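Local coordinates for uncharacterized protein (Bacteroides ovatus, PDB 4IRT) that is of unknown function but is a putative neuraminidase of the BNR-repeat family, probably built as a beta-propeller, at residues A[333-338]-A[354-359]; A[327-332]-A[339-344]. One frame throughout, in Å; residues are numbered along the deposited sequence. Where two conformers were deposited one is given.

Contact 1 of 2, residues A[333-338]-A[354-359]; sequences EERGSR and ITDLTD
Arg335 and Asp356 meet in a salt bridge between the loop 333-338 and strand 353-356 with the residues after it. NE of Arg335 gives its hydrogen to OD1 of Asp356 at 2.8 Å, nearly straight at 172°. The oxygen lies in the guanidinium plane and is met on its syn side, but the two flat groups are turned 51° apart. Consistent with that twist, the second bond, from Arg335 NH2 to Asp356 OD2, is weak at 3.2 Å. The arginine chain bends at its third torsion (chi3 66°), which sets NE, and Ile354 CG2 lies over the centre of one guanidinium face, 3.6 Å from Arg335 CZ. An arginine suits this place because its flat cation can cover a methyl group with a face and still use its edge for a carboxylate. OD1 of Asp356 also takes a hydrogen bond from Ser340, and a water joins OD2 to the backbone O of Arg335, so both carboxylate oxygens have further partners.

The Arg338 chain is extended from CG to NE, with CD 3.4 Å from Thr358 O. In one of its two conformers, NE makes a weak bond, 3.3 Å long, to Asp359 O. There NH1 also binds Arg335 O at 2.8 Å, from above the carbonyl plane, tying the loop back on itself. The length of an arginine lets one guanidinium serve both carbonyls. OG1 of Thr358, near Arg338 CB, is hydrogen-bonded to Val339 N and Phe360 O. A hairpin loop folded against the outermost strand of its sheet, 353-356, is consistent with the outer part of a propeller blade.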
ATOM      1  N   GLU A 333     -13.829   3.984  13.886  1.00 14.01           N
ATOM      2  CA  GLU A 333     -14.338   4.004  15.271  1.00 18.07           C
ATOM      3  C   GLU A 333     -15.859   4.146  15.358  1.00 18.33           C
ATOM      4  O   GLU A 333     -16.493   3.577  16.266  1.00 17.06           O
ATOM      5  CB  GLU A 333     -13.716   5.134  16.084  1.00 24.05           C
ATOM      6  CG  GLU A 333     -12.347   4.794  16.641  1.00 32.67           C
ATOM      7  CD  GLU A 333     -11.869   5.776  17.714  1.00 44.06           C
ATOM      8  OE1 GLU A 333     -12.673   6.618  18.191  1.00 39.08           O
ATOM      9  OE2 GLU A 333     -10.673   5.700  18.061  1.00 42.92           O
ATOM     10  N   GLU A 334     -16.448   4.874  14.419  1.00 18.24           N
ATOM     11  CA  GLU A 334     -17.913   4.995  14.356  1.00 20.25           C
ATOM     12  C   GLU A 334     -18.625   3.672  14.157  1.00 19.43           C
ATOM     13  O   GLU A 334     -19.818   3.588  14.424  1.00 18.85           O
ATOM     14  CB  GLU A 334     -18.367   5.904  13.189  1.00 24.37           C
ATOM     15  CG  GLU A 334     -18.218   7.375  13.477  1.00 27.48           C
ATOM     16  CD  GLU A 334     -19.010   8.269  12.524  1.00 26.52           C
ATOM     17  OE1 GLU A 334     -19.659   7.792  11.574  1.00 28.63           O
ATOM     18  OE2 GLU A 334     -18.977   9.470  12.740  1.00 26.37           O
ATOM     19  N   ARG A 335     -17.933   2.691  13.567  1.00 16.86           N
ATOM     20  CA  ARG A 335     -18.484   1.359  13.359  1.00 16.18           C
ATOM     21  C   ARG A 335     -17.835   0.335  14.285  1.00 16.27           C
ATOM     22  O   ARG A 335     -17.796  -0.845  13.976  1.00 17.20           O
ATOM     23  CB  ARG A 335     -18.293   0.939  11.905  1.00 15.28           C
ATOM     24  CG  ARG A 335     -18.966   1.900  10.919  1.00 15.38           C
ATOM     25  CD  ARG A 335     -19.043   1.334   9.490  1.00 15.81           C
ATOM     26  NE  ARG A 335     -19.911   0.173   9.410  1.00 16.33           N
ATOM     27  CZ  ARG A 335     -21.215   0.200   9.185  1.00 20.34           C
ATOM     28  NH1 ARG A 335     -21.859   1.353   9.019  1.00 21.98           N
ATOM     29  NH2 ARG A 335     -21.895  -0.930   9.153  1.00 21.63           N
ATOM     30  N   GLY A 336     -17.278   0.780  15.397  1.00 14.17           N
ATOM     31  CA  GLY A 336     -16.639  -0.153  16.326  1.00 14.21           C
ATOM     32  C   GLY A 336     -15.288  -0.689  15.886  1.00 12.36           C
ATOM     33  O   GLY A 336     -14.836  -1.711  16.394  1.00 11.83           O
ATOM     34  N   SER A 337     -14.635   0.011  14.949  1.00 11.16           N
ATOM     35  CA  SER A 337     -13.312  -0.387  14.442  1.00 10.79           C
ATOM     36  C   SER A 337     -13.300  -1.804  13.886  1.00 11.05           C
ATOM     37  O   SER A 337     -12.296  -2.524  13.964  1.00 10.91           O
ATOM     38  CB  SER A 337     -12.218  -0.145  15.501  1.00 11.51           C
ATOM     39  OG  SER A 337     -12.342   1.173  16.025  1.00 11.41           O
ATOM     40  N   ARG A 338     -14.420  -2.203  13.282  1.00 11.87           N
ATOM     41  CA  ARG A 338     -14.480  -3.462  12.552  0.50 12.27           C
ATOM     42  C   ARG A 338     -13.787  -3.289  11.197  1.00 11.58           C
ATOM     43  O   ARG A 338     -13.447  -2.169  10.798  1.00 10.83           O
ATOM     44  CB  ARG A 338     -15.946  -3.885  12.404  0.50 14.14           C
ATOM     45  CG  ARG A 338     -16.580  -4.188  13.769  0.50 16.55           C
ATOM     46  CD  ARG A 338     -18.084  -4.384  13.698  0.50 20.47           C
ATOM     47  NE  ARG A 338     -18.636  -4.786  14.992  0.50 23.08           N
ATOM     48  CZ  ARG A 338     -19.176  -3.946  15.871  0.50 25.02           C
ATOM     49  NH1 ARG A 338     -19.241  -2.643  15.616  0.50 22.79           N
ATOM     50  NH2 ARG A 338     -19.648  -4.413  17.012  0.50 26.80           N
ATOM     51  N   ILE A 354     -22.742   0.128   2.911  1.00 15.80           N
ATOM     52  CA  ILE A 354     -21.707  -0.194   3.884  1.00 16.54           C
ATOM     53  C   ILE A 354     -22.075  -1.462   4.588  1.00 17.44           C
ATOM     54  O   ILE A 354     -23.206  -1.627   5.013  1.00 16.72           O
ATOM     55  CB  ILE A 354     -21.560   0.876   4.977  1.00 18.85           C
ATOM     56  CG1 ILE A 354     -21.628   2.268   4.385  1.00 20.41           C
ATOM     57  CG2 ILE A 354     -20.269   0.665   5.765  1.00 18.53           C
ATOM     58  CD1 ILE A 354     -20.560   2.515   3.367  1.00 20.79           C
ATOM     59  N   THR A 355     -21.085  -2.331   4.738  1.00 16.31           N
ATOM     60  CA  THR A 355     -21.238  -3.535   5.528  1.00 15.98           C
ATOM     61  C   THR A 355     -19.975  -3.718   6.383  1.00 15.28           C
ATOM     62  O   THR A 355     -18.927  -3.131   6.099  1.00 14.45           O
ATOM     63  CB  THR A 355     -21.437  -4.779   4.655  1.00 17.40           C
ATOM     64  OG1 THR A 355     -20.359  -4.912   3.715  1.00 17.24           O
ATOM     65  CG2 THR A 355     -22.783  -4.748   3.899  1.00 17.82           C
ATOM     66  N   ASP A 356     -20.098  -4.524   7.428  1.00 13.72           N
ATOM     67  CA  ASP A 356     -18.950  -4.886   8.237  1.00 14.67           C
ATOM     68  C   ASP A 356     -18.538  -6.293   7.865  1.00 14.55           C
ATOM     69  O   ASP A 356     -19.389  -7.180   7.779  1.00 15.80           O
ATOM     70  CB  ASP A 356     -19.314  -4.804   9.731  1.00 14.66           C
ATOM     71  CG  ASP A 356     -19.615  -3.382  10.182  1.00 15.26           C
ATOM     72  OD1 ASP A 356     -18.947  -2.422   9.710  1.00 14.30           O
ATOM     73  OD2 ASP A 356     -20.558  -3.197  10.995  1.00 16.65           O
ATOM     74  N   LEU A 357     -17.249  -6.495   7.666  1.00 12.75           N
ATOM     75  CA  LEU A 357     -16.714  -7.799   7.284  1.00 12.72           C
ATOM     76  C   LEU A 357     -16.279  -8.626   8.506  1.00 14.26           C
ATOM     77  O   LEU A 357     -16.154  -9.837   8.390  1.00 14.63           O
ATOM     78  CB  LEU A 357     -15.554  -7.652   6.306  1.00 12.25           C
ATOM     79  CG  LEU A 357     -15.795  -6.794   5.075  1.00 12.98           C
ATOM     80  CD1 LEU A 357     -14.608  -6.822   4.142  1.00 14.02           C
ATOM     81  CD2 LEU A 357     -17.038  -7.233   4.337  1.00 14.90           C
ATOM     82  N   THR A 358     -16.036  -7.976   9.651  1.00 14.72           N
ATOM     83  CA  THR A 358     -15.795  -8.669  10.905  1.00 13.57           C
ATOM     84  C   THR A 358     -16.819  -8.220  11.935  1.00 14.71           C
ATOM     85  O   THR A 358     -17.351  -7.116  11.863  1.00 15.55           O
ATOM     86  CB  THR A 358     -14.383  -8.414  11.485  1.00 12.83           C
ATOM     87  OG1 THR A 358     -14.164  -7.016  11.738  1.00 11.40           O
ATOM     88  CG2 THR A 358     -13.282  -8.969  10.555  1.00 12.02           C
ATOM     89  N   ASP A 359     -17.102  -9.090  12.892  1.00 15.92           N
ATOM     90  CA  ASP A 359     -18.011  -8.727  13.972  0.50 17.52           C
ATOM     91  C   ASP A 359     -17.235  -8.203  15.175  1.00 17.93           C
ATOM     92  O   ASP A 359     -17.834  -7.788  16.159  1.00 19.98           O
ATOM     93  CB  ASP A 359     -18.940  -9.897  14.347  0.50 19.17           C
ATOM     94  CG  ASP A 359     -18.205 -11.099  14.932  0.50 20.75           C
ATOM     95  OD1 ASP A 359     -17.056 -10.965  15.395  0.50 20.61           O
ATOM     96  OD2 ASP A 359     -18.810 -12.197  14.942  0.50 24.80           O
TER
HETATM   97  O   HOH W   1     -20.756  -1.472  13.046  1.00 20.11           O

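Contact 2 of 2, residues A[327-332]-A[339-344]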
ATOM      1  N   PHE A 327     -15.135  -1.819  -4.610  1.00 11.21           N
ATOM      2  CA  PHE A 327     -15.150  -2.327  -3.254  1.00 11.39           C
ATOM      3  C   PHE A 327     -14.082  -1.567  -2.468  1.00 11.28           C
ATOM      4  O   PHE A 327     -12.890  -1.656  -2.784  1.00 11.22           O
ATOM      5  CB  PHE A 327     -14.837  -3.818  -3.280  1.00 11.82           C
ATOM      6  CG  PHE A 327     -15.773  -4.588  -4.145  1.00 13.15           C
ATOM      7  CD1 PHE A 327     -15.551  -4.695  -5.509  1.00 13.68           C
ATOM      8  CD2 PHE A 327     -16.912  -5.173  -3.607  1.00 16.33           C
ATOM      9  CE1 PHE A 327     -16.423  -5.397  -6.330  1.00 15.13           C
ATOM     10  CE2 PHE A 327     -17.796  -5.864  -4.434  1.00 16.64           C
ATOM     11  CZ  PHE A 327     -17.553  -5.960  -5.794  1.00 15.63           C
ATOM     12  N   TYR A 328     -14.529  -0.885  -1.419  1.00 10.27           N
ATOM     13  CA  TYR A 328     -13.733   0.098  -0.680  1.00  9.47           C
ATOM     14  C   TYR A 328     -13.631  -0.348   0.776  1.00  9.50           C
ATOM     15  O   TYR A 328     -14.624  -0.389   1.510  1.00  9.85           O
ATOM     16  CB  TYR A 328     -14.443   1.435  -0.802  1.00  9.47           C
ATOM     17  CG  TYR A 328     -13.679   2.683  -0.399  1.00  8.95           C
ATOM     18  CD1 TYR A 328     -13.463   2.987   0.940  1.00  8.86           C
ATOM     19  CD2 TYR A 328     -13.242   3.603  -1.367  1.00  8.94           C
ATOM     20  CE1 TYR A 328     -12.804   4.122   1.311  1.00  8.76           C
ATOM     21  CE2 TYR A 328     -12.574   4.750  -0.999  1.00  8.55           C
ATOM     22  CZ  TYR A 328     -12.350   4.993   0.339  1.00  8.51           C
ATOM     23  OH  TYR A 328     -11.722   6.165   0.697  1.00  9.16           O
ATOM     24  N   ILE A 329     -12.413  -0.710   1.187  1.00  9.86           N
ATOM     25  CA  ILE A 329     -12.161  -1.327   2.475  1.00  9.58           C
ATOM     26  C   ILE A 329     -11.592  -0.297   3.468  1.00  8.75           C
ATOM     27  O   ILE A 329     -10.669   0.473   3.128  1.00  8.42           O
ATOM     28  CB  ILE A 329     -11.204  -2.518   2.347  1.00 10.43           C
ATOM     29  CG1 ILE A 329     -11.668  -3.491   1.259  1.00 11.27           C
ATOM     30  CG2 ILE A 329     -11.091  -3.241   3.677  1.00 10.31           C
ATOM     31  CD1 ILE A 329     -13.028  -4.120   1.526  1.00 13.56           C
ATOM     32  N   PHE A 330     -12.205  -0.227   4.647  1.00  8.19           N
ATOM     33  CA  PHE A 330     -11.843   0.732   5.652  1.00  8.41           C
ATOM     34  C   PHE A 330     -12.081   0.216   7.081  1.00  8.91           C
ATOM     35  O   PHE A 330     -12.424  -0.937   7.281  1.00  8.67           O
ATOM     36  CB  PHE A 330     -12.571   2.044   5.403  1.00  9.02           C
ATOM     37  CG  PHE A 330     -14.044   2.013   5.668  1.00 10.38           C
ATOM     38  CD1 PHE A 330     -14.933   1.497   4.728  1.00 10.65           C
ATOM     39  CD2 PHE A 330     -14.570   2.588   6.831  1.00 11.07           C
ATOM     40  CE1 PHE A 330     -16.301   1.555   4.939  1.00 11.50           C
ATOM     41  CE2 PHE A 330     -15.933   2.609   7.053  1.00 11.68           C
ATOM     42  CZ  PHE A 330     -16.802   2.072   6.115  1.00 11.77           C
ATOM     43  N   ARG A 331     -11.817   1.078   8.049  1.00  8.70           N
ATOM     44  CA  ARG A 331     -12.060   0.762   9.463  1.00  8.99           C
ATOM     45  C   ARG A 331     -12.349   2.079  10.141  1.00  9.22           C
ATOM     46  O   ARG A 331     -11.595   3.045   9.976  1.00 10.54           O
ATOM     47  CB  ARG A 331     -10.836   0.047  10.030  1.00  9.04           C
ATOM     48  CG  ARG A 331     -10.789  -0.167  11.548  1.00  9.69           C
ATOM     49  CD  ARG A 331     -10.242   1.030  12.302  1.00 10.06           C
ATOM     50  NE  ARG A 331      -8.842   1.240  11.990  1.00  9.59           N
ATOM     51  CZ  ARG A 331      -8.137   2.328  12.281  1.00  9.58           C
ATOM     52  NH1 ARG A 331      -8.681   3.391  12.879  1.00 10.18           N
ATOM     53  NH2 ARG A 331      -6.855   2.335  11.983  1.00  9.67           N
ATOM     54  N   ASP A 332     -13.396   2.113  10.960  1.00  9.82           N
ATOM     55  CA  ASP A 332     -13.885   3.376  11.530  1.00 11.05           C
ATOM     56  C   ASP A 332     -14.340   3.162  12.971  1.00 11.51           C
ATOM     57  O   ASP A 332     -15.153   2.279  13.247  1.00 10.45           O
ATOM     58  CB  ASP A 332     -15.032   3.890  10.639  1.00 11.92           C
ATOM     59  CG  ASP A 332     -15.435   5.361  10.904  1.00 13.28           C
ATOM     60  OD1 ASP A 332     -15.285   5.892  12.032  1.00 12.70           O
ATOM     61  OD2 ASP A 332     -15.987   5.958   9.939  1.00 13.31           O
ATOM     62  N   VAL A 339     -13.538  -4.390  10.501  1.00 10.94           N
ATOM     63  CA  VAL A 339     -13.171  -4.294   9.094  1.00 10.44           C
ATOM     64  C   VAL A 339     -14.479  -3.958   8.410  1.00 10.62           C
ATOM     65  O   VAL A 339     -15.474  -4.649   8.627  1.00 11.40           O
ATOM     66  CB  VAL A 339     -12.623  -5.606   8.530  1.00 10.75           C
ATOM     67  CG1 VAL A 339     -12.364  -5.465   7.048  1.00 11.36           C
ATOM     68  CG2 VAL A 339     -11.354  -5.977   9.264  1.00 10.50           C
ATOM     69  N   SER A 340     -14.503  -2.891   7.622  1.00 10.29           N
ATOM     70  CA  SER A 340     -15.734  -2.494   6.947  1.00 10.67           C
ATOM     71  C   SER A 340     -15.515  -2.377   5.458  1.00 10.35           C
ATOM     72  O   SER A 340     -14.362  -2.244   5.005  1.00 10.42           O
ATOM     73  CB  SER A 340     -16.263  -1.190   7.529  1.00 11.91           C
ATOM     74  OG  SER A 340     -16.593  -1.297   8.921  1.00 12.59           O
HETATM   75  N   MSE A 341     -16.616  -2.448   4.695  1.00 10.75           N
HETATM   76  CA  MSE A 341     -16.573  -2.325   3.245  1.00 11.52           C
HETATM   77  C   MSE A 341     -17.681  -1.437   2.759  1.00 11.17           C
HETATM   78  O   MSE A 341     -18.819  -1.545   3.214  1.00 12.93           O
HETATM   79  CB  MSE A 341     -16.666  -3.676   2.528  1.00 12.17           C
HETATM   80  CG  MSE A 341     -16.660  -3.566   1.001  1.00 13.67           C
HETATM   81 SE   MSE A 341     -16.419  -5.412   0.303  0.75 17.79          SE
HETATM   82  CE  MSE A 341     -18.315  -5.690   0.384  1.00 17.37           C
ATOM     83  N   ALA A 342     -17.356  -0.567   1.808  1.00 10.72           N
ATOM     84  CA  ALA A 342     -18.349   0.185   1.069  1.00 11.30           C
ATOM     85  C   ALA A 342     -18.310  -0.240  -0.399  1.00 11.53           C
ATOM     86  O   ALA A 342     -17.236  -0.464  -0.963  1.00 10.85           O
ATOM     87  CB  ALA A 342     -18.112   1.683   1.218  1.00 11.49           C
ATOM     88  N   HIS A 343     -19.491  -0.395  -0.986  1.00 11.30           N
ATOM     89  CA  HIS A 343     -19.647  -0.939  -2.309  1.00 12.32           C
ATOM     90  C   HIS A 343     -20.475   0.001  -3.173  1.00 12.34           C
ATOM     91  O   HIS A 343     -21.513   0.504  -2.720  1.00 13.65           O
ATOM     92  CB  HIS A 343     -20.372  -2.282  -2.254  1.00 13.41           C
ATOM     93  CG  HIS A 343     -20.629  -2.854  -3.602  1.00 15.95           C
ATOM     94  ND1 HIS A 343     -21.892  -2.993  -4.123  1.00 18.31           N
ATOM     95  CD2 HIS A 343     -19.778  -3.271  -4.567  1.00 17.93           C
ATOM     96  CE1 HIS A 343     -21.815  -3.497  -5.344  1.00 19.45           C
ATOM     97  NE2 HIS A 343     -20.540  -3.676  -5.634  1.00 18.17           N
ATOM     98  N   ALA A 344     -20.008   0.260  -4.393  1.00 12.31           N
ATOM     99  CA  ALA A 344     -20.787   1.023  -5.403  1.00 12.36           C
ATOM    100  C   ALA A 344     -20.837   0.178  -6.661  1.00 13.04           C
ATOM    101  O   ALA A 344     -19.797  -0.230  -7.171  1.00 11.60           O
ATOM    102  CB  ALA A 344     -20.099   2.351  -5.723  1.00 12.38           C
TER
HETATM  103  O   HOH W   2     -15.100  -0.072  10.914  1.00  8.75           O
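Strands 325-330 and 340-344 form an antiparallel beta hairpin, in which the hydrogen-bonded pairs Tyr328-Ala342 and Phe330-Ser340 each carry two backbone bonds. Phe330 N reaches Ser340 O at 3.0 Å, and Ala342 N reaches Tyr328 O at 2.8 Å. Phe330 has CG between its backbone N and carbonyl carbon (chi1 71°), and its ring lies against the neighbouring strand. CB of Ser340 stands over one face in a CH-pi contact, 3.7 Å from the ring centroid, while Ala342 N lies at the ring edge. Small residues at both positions let the broad ring lie close. An alanine in place of Phe330 would probably open a gap beside Ser340 and Ala342 and cost Ile354 and Tyr280 their aromatic neighbour. Ser340 OG, bound to Asp356, receives a hydrogen from a water held by Asp332 N. On the other face of the sheet, Ile329 CD1 packs 3.7 Å from Met341 CG. The selenium of Met341, a selenomethionine, lies at the edge of the Phe327 ring, 3.9 Å from CD2, as a Met-aromatic contact. Over a face of that ring comes His343 CD2, 3.3 Å from CE2. These are the inner strands of a four-stranded sheet, consistent with a beta-propeller blade.

In the fold
Following the chain from the N terminus, strand 325-330 comes first, then the loop holding 333-338, strand 340-344 and finally strand 353-356 with the residues beyond it. Contact 2 closes the short hairpin loop between 327-332 and 339-344. Contact 1 starts within that loop and closes a wider one, returning at 354-359, so the two contacts cross, their segments alternating along the chain. Strand 340-344, in contact 2, lies between the segments of contact 1 and pairs with 325-330 on one side and 353-356 on the other. Together the contacts tie three successive strands of one four-stranded antiparallel sheet to the loop at one end of it, contact 2 buried and contact 1 nearer the surface.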